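Local coordinates for BH2851 (Bacillus halodurans, PDB 2GFG), which is of uncharacterised function but belongs to the CYTH family and, as a putative adenylate cyclase, may act on a triphosphate substrate within its antiparallel barrel, at residues L22-F33 / A127-L138; H118-R126 / K182-K190. All coordinates share one frame; numbering follows the deposited sequence.

From the N terminus, strand 4-14 leads into helix 16-25, and the end of that helix with the following loop supplies the first half of contact 1. The chain then builds several barrel strands before strand 117-131. Residues 118-126 of this strand serve contact 2, and 127-131 pass straight into contact 1, which closes on hairpin 127-138. Contact 2 closes later, when the C-terminal helix 182-190 comes back to the same strand. The two loops cross rather than nest. The centres of contacts 1 and 2 lie about 22 Å apart. Contact 1 ties the early helix to the hairpin, and contact 2 ties the last helix to the barrel. F33 of contact 1 touches S125 and R126 of contact 2.

Contact 1 of 2, residues L22-F33 / A127-L138. With EDO (1,2-ethanediol), chain I.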
# COMPACT_ATOMS: atom_id res chain seq x y z
N LEU A 22 -16.87 -6.70 -10.61
CA LEU A 22 -15.53 -7.27 -10.88
C LEU A 22 -15.26 -8.52 -10.07
O LEU A 22 -14.59 -9.43 -10.54
CB LEU A 22 -14.44 -6.23 -10.62
CG LEU A 22 -14.26 -5.14 -11.68
CD1 LEU A 22 -13.41 -4.02 -11.15
CD2 LEU A 22 -13.66 -5.72 -12.96
N ILE A 23 -15.74 -8.54 -8.82
CA ILE A 23 -15.64 -9.74 -7.97
C ILE A 23 -16.36 -10.92 -8.63
O ILE A 23 -15.84 -12.03 -8.66
CB ILE A 23 -16.27 -9.50 -6.55
CG1 ILE A 23 -15.41 -8.54 -5.74
CG2 ILE A 23 -16.42 -10.84 -5.77
CD1 ILE A 23 -16.11 -8.00 -4.48
N SER A 24 -17.56 -10.64 -9.17
CA SER A 24 -18.36 -11.66 -9.85
C SER A 24 -17.71 -12.16 -11.16
O SER A 24 -17.57 -13.36 -11.37
CB SER A 24 -19.77 -11.12 -10.15
OG SER A 24 -20.55 -12.08 -10.83
N GLN A 25 -17.31 -11.22 -12.02
CA GLN A 25 -16.78 -11.57 -13.37
C GLN A 25 -15.40 -12.24 -13.32
O GLN A 25 -15.11 -13.13 -14.13
CB GLN A 25 -16.76 -10.35 -14.26
CG GLN A 25 -18.15 -9.88 -14.65
CD GLN A 25 -18.15 -8.67 -15.54
OE1 GLN A 25 -17.18 -7.91 -15.58
NE2 GLN A 25 -19.24 -8.48 -16.27
N LEU A 26 -14.58 -11.86 -12.33
CA LEU A 26 -13.29 -12.54 -12.10
C LEU A 26 -13.44 -13.84 -11.26
O LEU A 26 -12.45 -14.52 -10.98
CB LEU A 26 -12.31 -11.58 -11.41
CG LEU A 26 -11.97 -10.29 -12.19
CD1 LEU A 26 -11.29 -9.29 -11.29
CD2 LEU A 26 -11.10 -10.59 -13.40
N HIS A 27 -14.69 -14.18 -10.89
CA HIS A 27 -15.01 -15.42 -10.12
C HIS A 27 -14.23 -15.50 -8.78
O HIS A 27 -13.73 -16.56 -8.39
CB HIS A 27 -14.76 -16.69 -10.98
CG HIS A 27 -15.53 -16.71 -12.26
N ILE A 28 -14.18 -14.36 -8.08
CA ILE A 28 -13.50 -14.25 -6.79
C ILE A 28 -14.48 -14.52 -5.65
O ILE A 28 -15.52 -13.88 -5.57
CB ILE A 28 -12.86 -12.85 -6.60
CG1 ILE A 28 -11.73 -12.65 -7.62
CG2 ILE A 28 -12.32 -12.66 -5.15
CD1 ILE A 28 -11.30 -11.24 -7.80
N GLY A 29 -14.14 -15.46 -4.77
CA GLY A 29 -15.00 -15.80 -3.63
C GLY A 29 -14.81 -14.85 -2.45
O GLY A 29 -13.80 -14.15 -2.37
N GLU A 30 -15.78 -14.84 -1.54
CA GLU A 30 -15.70 -14.04 -0.30
C GLU A 30 -14.48 -14.41 0.54
O GLU A 30 -13.80 -13.53 1.10
CB GLU A 30 -16.97 -14.22 0.53
N GLY A 31 -14.18 -15.71 0.60
CA GLY A 31 -13.05 -16.23 1.38
C GLY A 31 -11.67 -15.89 0.82
O GLY A 31 -10.66 -16.06 1.51
N ASP A 32 -11.63 -15.44 -0.44
CA ASP A 32 -10.37 -14.99 -1.07
C ASP A 32 -9.91 -13.64 -0.53
O ASP A 32 -8.73 -13.30 -0.62
CB ASP A 32 -10.52 -14.92 -2.59
CG ASP A 32 -10.74 -16.30 -3.22
OD1 ASP A 32 -10.12 -17.27 -2.76
OD2 ASP A 32 -11.53 -16.39 -4.19
N PHE A 33 -10.86 -12.85 -0.02
CA PHE A 33 -10.54 -11.56 0.58
C PHE A 33 -9.90 -11.73 1.96
O PHE A 33 -10.46 -12.39 2.84
CB PHE A 33 -11.79 -10.68 0.69
CG PHE A 33 -12.16 -10.00 -0.60
CD1 PHE A 33 -11.72 -8.72 -0.88
CD2 PHE A 33 -12.93 -10.67 -1.56
CE1 PHE A 33 -12.05 -8.08 -2.09
CE2 PHE A 33 -13.26 -10.05 -2.78
CZ PHE A 33 -12.81 -8.75 -3.04
N ALA A 127 -8.35 -9.01 -2.23
CA ALA A 127 -8.30 -10.23 -3.02
C ALA A 127 -7.21 -10.05 -4.10
O ALA A 127 -7.06 -8.97 -4.65
CB ALA A 127 -9.63 -10.49 -3.67
N GLU A 128 -6.42 -11.10 -4.33
CA GLU A 128 -5.35 -11.07 -5.35
C GLU A 128 -5.47 -12.24 -6.29
O GLU A 128 -5.77 -13.35 -5.86
CB GLU A 128 -3.96 -11.11 -4.69
CG GLU A 128 -3.63 -9.91 -3.84
CD GLU A 128 -2.17 -9.90 -3.37
OE1 GLU A 128 -1.26 -10.05 -4.22
OE2 GLU A 128 -1.94 -9.72 -2.16
N ILE A 129 -5.25 -11.99 -7.58
CA ILE A 129 -5.20 -13.05 -8.59
C ILE A 129 -4.03 -12.82 -9.51
O ILE A 129 -3.57 -11.69 -9.66
CB ILE A 129 -6.53 -13.12 -9.44
CG1 ILE A 129 -6.81 -11.79 -10.17
CG2 ILE A 129 -7.71 -13.51 -8.55
CD1 ILE A 129 -7.97 -11.85 -11.18
N SER A 130 -3.52 -13.90 -10.11
CA SER A 130 -2.51 -13.77 -11.16
C SER A 130 -3.22 -13.34 -12.43
O SER A 130 -4.17 -13.98 -12.86
CB SER A 130 -1.77 -15.09 -11.39
OG SER A 130 -2.61 -16.05 -11.97
N TYR A 131 -2.81 -12.21 -12.99
CA TYR A 131 -3.40 -11.70 -14.22
C TYR A 131 -2.30 -11.49 -15.26
O TYR A 131 -1.35 -10.75 -15.01
CB TYR A 131 -4.14 -10.39 -13.97
CG TYR A 131 -4.99 -9.95 -15.13
CD1 TYR A 131 -6.27 -10.48 -15.32
CD2 TYR A 131 -4.50 -9.06 -16.08
CE1 TYR A 131 -7.06 -10.11 -16.44
CE2 TYR A 131 -5.27 -8.67 -17.19
CZ TYR A 131 -6.55 -9.20 -17.36
OH TYR A 131 -7.31 -8.82 -18.44
N GLU A 132 -2.43 -12.16 -16.41
CA GLU A 132 -1.42 -12.11 -17.47
C GLU A 132 -0.04 -12.47 -16.86
O GLU A 132 0.09 -13.53 -16.25
CB GLU A 132 -1.42 -10.72 -18.16
CG GLU A 132 -2.78 -10.33 -18.80
CD GLU A 132 -3.01 -10.96 -20.16
OE1 GLU A 132 -2.24 -11.86 -20.56
OE2 GLU A 132 -4.00 -10.57 -20.84
N GLN A 133 0.95 -11.56 -16.96
CA GLN A 133 2.28 -11.80 -16.40
C GLN A 133 2.51 -11.04 -15.08
O GLN A 133 3.64 -10.88 -14.65
CB GLN A 133 3.37 -11.41 -17.42
N GLY A 134 1.40 -10.64 -14.43
CA GLY A 134 1.47 -9.90 -13.16
C GLY A 134 0.38 -10.30 -12.19
O GLY A 134 -0.18 -11.39 -12.28
N ILE A 135 0.09 -9.40 -11.24
CA ILE A 135 -0.90 -9.66 -10.20
C ILE A 135 -1.92 -8.52 -10.16
O ILE A 135 -1.56 -7.35 -10.25
CB ILE A 135 -0.21 -9.84 -8.80
CG1 ILE A 135 0.65 -11.11 -8.81
CG2 ILE A 135 -1.27 -9.90 -7.65
CD1 ILE A 135 1.51 -11.30 -7.57
N LEU A 136 -3.21 -8.89 -10.05
CA LEU A 136 -4.32 -7.92 -10.01
C LEU A 136 -4.96 -7.95 -8.63
O LEU A 136 -5.43 -8.98 -8.19
CB LEU A 136 -5.36 -8.28 -11.08
CG LEU A 136 -6.56 -7.34 -11.26
CD1 LEU A 136 -6.10 -5.96 -11.74
CD2 LEU A 136 -7.53 -7.94 -12.23
N CYS A 137 -4.96 -6.80 -7.95
CA CYS A 137 -5.51 -6.70 -6.58
C CYS A 137 -6.86 -5.95 -6.55
O CYS A 137 -6.99 -4.90 -7.17
CB CYS A 137 -4.51 -5.99 -5.66
SG CYS A 137 -2.87 -6.78 -5.55
N LEU A 138 -7.85 -6.51 -5.84
CA LEU A 138 -9.12 -5.80 -5.55
C LEU A 138 -9.13 -5.37 -4.09
O LEU A 138 -9.21 -6.21 -3.20
CB LEU A 138 -10.34 -6.68 -5.85
CG LEU A 138 -10.72 -6.90 -7.33
CD1 LEU A 138 -11.82 -7.91 -7.43
CD2 LEU A 138 -11.14 -5.61 -8.00
C1 EDO I . 2.99 -7.52 -17.77
O1 EDO I . 1.89 -8.46 -17.88
C2 EDO I . 3.49 -7.43 -16.31
O2 EDO I . 4.35 -6.26 -16.12
O HOH W 1 -6.59 -13.25 -2.46
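A beta hairpin of the CYTH barrel, strands 127-131 and 134-138, packs A127, I129, L136 and L138 against L22, I23, L26, I28 and F33 at and after the end of helix 16-25. L138 CD1 meets I28 CD1 at 3.4 Å, closer than usual for two methyl groups, so packing is tight here. L138 CD1 also touches I23 CG1 at 4.0 Å, while the other branch, CD2, turns to L22 CD1. L26 spreads its two methyls over the hairpin. L26 CD2 reaches I129 CD1 at 4.0 Å, and L26 CD1 lies near L136 CD2 and L138 CD1. The L26 side chain runs at about a right angle to both I129 and L136.

The helix ends in a Schellman motif at H27, which has positive phi; I28 N bonds to I23 O and H27 N to S24 O. I28 points inward. I28 CG1 stands anti to the carbonyl carbon (chi1 -66°) and carries CD1 to L138; I28 CG2 rests on A127 CB at 3.8 Å. A127 CB also sits over the centre of one face of the F33 ring, 3.6 Å from the centroid and 7° off the ring normal, a CH-pi contact. F19 of helix 16-25 touches both F33 and L138.

No direct hydrogen bond joins the two segments. One water bridges them, donating to D32 O at 2.8 Å and accepting from E128 N. D32 also holds its own loop, since its OD2 takes the N-H of G29 at 2.8 Å, on the anti side, tilted about 30° out of the carboxylate plane. F172 touches L22 and L26.

Contact 2 of 2, residues H118-R126 / K182-K190; sequences HIGTLSTSR and KIQRFFSKK. With EDO (1,2-ethanediol), chain H; EDO (1,2-ethanediol), chain G.
I119 meets F187 and K190 where strand 117-131 of the antiparallel CYTH barrel is crossed by the C-terminal helix 182-190. The short axes pass 9.5 Å apart at 128°. I119 CD1 lies at the edge of the F187 ring, 3.9 Å from CD2. Its CG1 stands between the backbone N and the carbonyl carbon (chi1 56°), which brings CD1 to the ring. The carbonyl of I119 is bridged by a water to K190 NZ. The water donates to I119 O at 2.8 Å and accepts from the lysine.

G120 comes next. F186 CZ lies 3.6 Å from G120 CA, a place where a CB would collide with the ring. F186 has CG anti to its backbone N (chi1 179°), and the side chain extends toward the strand. F186 CE2 lies against T121 O, and Y40 of strand 34-42 meets the ring edge-to-face. L122 adds CB against F186 CD2. L122 CD1 packs on the start of the helix, 3.7 Å from K182 O.

T124 and R126 meet the long chain of K182. The K182 side chain crosses T124 at about a right angle, with CE 3.7 Å from T124 OG1, which is hydrogen-bonded to S141 OG. R126 NH2 and K182 NZ are like charges 4.3 Å apart, set among acids. K182 NZ forms salt bridges with D139, E150 and E152, and R126 NE pairs with D139. A methionine here would probably leave E152 without this cation, while D139 would still have R126 and E150 would still have R185. Charged residues inside the barrel are consistent with the substrate tunnel of CYTH relatives. At the guanidinium of R126, K182 CE comes in at the edge, 4.3 Å from NH2.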
# COMPACT_ATOMS: atom_id res chain seq x y z
N HIS A 118 2.90 7.42 15.05
CA HIS A 118 1.72 6.78 14.46
C HIS A 118 0.62 7.83 14.21
O HIS A 118 0.07 8.40 15.15
CB HIS A 118 1.21 5.67 15.38
CG HIS A 118 0.05 4.92 14.82
ND1 HIS A 118 -1.06 4.60 15.56
CD2 HIS A 118 -0.20 4.47 13.56
CE1 HIS A 118 -1.93 3.96 14.80
NE2 HIS A 118 -1.43 3.87 13.59
N ILE A 119 0.34 8.09 12.92
CA ILE A 119 -0.68 9.11 12.53
C ILE A 119 -2.09 8.52 12.37
O ILE A 119 -3.08 9.22 12.56
CB ILE A 119 -0.27 9.91 11.23
CG1 ILE A 119 0.00 8.96 10.05
CG2 ILE A 119 0.96 10.77 11.50
CD1 ILE A 119 -0.01 9.67 8.68
N GLY A 120 -2.16 7.23 12.04
CA GLY A 120 -3.45 6.53 11.95
C GLY A 120 -3.38 5.20 11.22
O GLY A 120 -2.33 4.82 10.71
N THR A 121 -4.53 4.54 11.13
CA THR A 121 -4.62 3.19 10.59
C THR A 121 -5.72 3.09 9.52
O THR A 121 -6.86 3.46 9.75
CB THR A 121 -4.90 2.16 11.70
OG1 THR A 121 -3.90 2.28 12.71
CG2 THR A 121 -4.89 0.72 11.15
N LEU A 122 -5.35 2.53 8.36
CA LEU A 122 -6.27 2.26 7.27
C LEU A 122 -6.38 0.76 7.09
O LEU A 122 -5.36 0.07 6.93
CB LEU A 122 -5.74 2.92 5.98
CG LEU A 122 -6.50 2.69 4.66
CD1 LEU A 122 -6.31 3.88 3.75
CD2 LEU A 122 -6.06 1.40 3.95
N SER A 123 -7.62 0.24 7.13
CA SER A 123 -7.86 -1.20 6.96
C SER A 123 -8.24 -1.51 5.53
O SER A 123 -8.98 -0.77 4.91
CB SER A 123 -8.97 -1.67 7.90
OG SER A 123 -8.56 -1.57 9.25
N THR A 124 -7.74 -2.64 5.01
CA THR A 124 -8.05 -3.09 3.64
C THR A 124 -8.42 -4.57 3.60
O THR A 124 -7.75 -5.41 4.19
CB THR A 124 -6.86 -2.85 2.67
OG1 THR A 124 -6.57 -1.45 2.61
CG2 THR A 124 -7.20 -3.36 1.25
N SER A 125 -9.52 -4.86 2.90
CA SER A 125 -9.91 -6.21 2.57
C SER A 125 -9.46 -6.44 1.13
O SER A 125 -9.92 -5.76 0.22
CB SER A 125 -11.41 -6.38 2.70
OG SER A 125 -11.78 -7.70 2.45
N ARG A 126 -8.57 -7.42 0.94
CA ARG A 126 -7.87 -7.59 -0.35
C ARG A 126 -8.03 -8.98 -0.94
O ARG A 126 -7.83 -9.97 -0.26
CB ARG A 126 -6.38 -7.29 -0.17
CG ARG A 126 -5.53 -7.57 -1.45
CD ARG A 126 -4.11 -7.09 -1.30
NE ARG A 126 -4.02 -5.64 -1.20
CZ ARG A 126 -2.87 -4.96 -1.12
NH1 ARG A 126 -1.69 -5.60 -1.10
NH2 ARG A 126 -2.90 -3.63 -1.04
N LYS A 182 -3.14 4.89 -1.14
CA LYS A 182 -4.00 4.72 0.07
C LYS A 182 -3.58 5.65 1.18
O LYS A 182 -4.42 6.33 1.78
CB LYS A 182 -3.94 3.28 0.57
CG LYS A 182 -4.78 2.31 -0.20
CD LYS A 182 -4.49 0.89 0.21
CE LYS A 182 -5.33 -0.11 -0.57
NZ LYS A 182 -5.09 -0.03 -2.02
N ILE A 183 -2.28 5.66 1.47
CA ILE A 183 -1.72 6.52 2.52
C ILE A 183 -1.95 8.02 2.23
O ILE A 183 -2.16 8.81 3.15
CB ILE A 183 -0.19 6.22 2.73
CG1 ILE A 183 0.33 6.93 3.97
CG2 ILE A 183 0.65 6.60 1.48
CD1 ILE A 183 1.69 6.46 4.40
N GLN A 184 -1.93 8.38 0.95
CA GLN A 184 -2.19 9.77 0.54
C GLN A 184 -3.69 10.08 0.61
O GLN A 184 -4.09 11.16 1.06
CB GLN A 184 -1.66 10.03 -0.87
CG GLN A 184 -0.15 9.76 -1.03
CD GLN A 184 0.70 10.84 -0.41
N ARG A 185 -4.52 9.10 0.19
CA ARG A 185 -5.99 9.21 0.36
C ARG A 185 -6.35 9.27 1.84
O ARG A 185 -7.34 9.88 2.21
CB ARG A 185 -6.72 8.03 -0.31
CG ARG A 185 -6.55 7.95 -1.82
CD ARG A 185 -7.66 7.14 -2.49
NE ARG A 185 -7.88 5.82 -1.86
CZ ARG A 185 -7.22 4.69 -2.18
NH1 ARG A 185 -6.21 4.70 -3.05
NH2 ARG A 185 -7.55 3.55 -1.58
N PHE A 186 -5.52 8.61 2.68
CA PHE A 186 -5.71 8.65 4.13
C PHE A 186 -5.52 10.06 4.69
O PHE A 186 -6.45 10.62 5.26
CB PHE A 186 -4.76 7.67 4.86
CG PHE A 186 -4.89 7.70 6.36
CD1 PHE A 186 -4.17 8.62 7.13
CD2 PHE A 186 -5.82 6.87 7.00
CE1 PHE A 186 -4.36 8.69 8.51
CE2 PHE A 186 -6.00 6.94 8.38
CZ PHE A 186 -5.27 7.84 9.13
N PHE A 187 -4.30 10.61 4.57
CA PHE A 187 -4.01 11.93 5.22
C PHE A 187 -4.48 13.18 4.42
O PHE A 187 -4.57 14.27 4.99
CB PHE A 187 -2.51 12.06 5.71
CG PHE A 187 -1.46 11.72 4.68
CD1 PHE A 187 -1.34 12.47 3.50
CD2 PHE A 187 -0.45 10.80 4.99
CE1 PHE A 187 -0.29 12.21 2.58
CE2 PHE A 187 0.60 10.55 4.09
CZ PHE A 187 0.67 11.24 2.88
N SER A 188 -4.85 13.00 3.15
CA SER A 188 -5.58 14.08 2.43
C SER A 188 -7.01 14.21 3.03
O SER A 188 -7.56 15.31 3.11
CB SER A 188 -5.65 13.81 0.91
OG SER A 188 -6.46 12.69 0.61
N LYS A 189 -7.57 13.08 3.48
CA LYS A 189 -8.82 13.08 4.27
C LYS A 189 -8.55 13.67 5.67
O LYS A 189 -9.31 14.51 6.15
CB LYS A 189 -9.40 11.65 4.37
CG LYS A 189 -10.91 11.59 4.73
CD LYS A 189 -11.18 11.75 6.23
N LYS A 190 -7.44 13.23 6.30
CA LYS A 190 -7.03 13.75 7.63
C LYS A 190 -6.88 15.29 7.63
O LYS A 190 -7.30 15.97 8.58
CB LYS A 190 -5.71 13.09 8.08
CG LYS A 190 -5.32 13.36 9.53
CD LYS A 190 -4.11 12.50 9.95
CE LYS A 190 -3.53 12.94 11.29
NZ LYS A 190 -4.57 13.02 12.37
C1 EDO H . -2.32 1.79 -3.37
O1 EDO H . -3.10 2.91 -3.81
C2 EDO H . -1.05 2.26 -2.66
O2 EDO H . -0.99 1.81 -1.29
C1 EDO G . -15.16 -7.95 2.23
O1 EDO G . -14.19 -8.92 1.81
C2 EDO G . -15.10 -6.72 1.33
O2 EDO G . -15.22 -7.09 -0.06
O HOH W 2 -3.66 11.36 14.26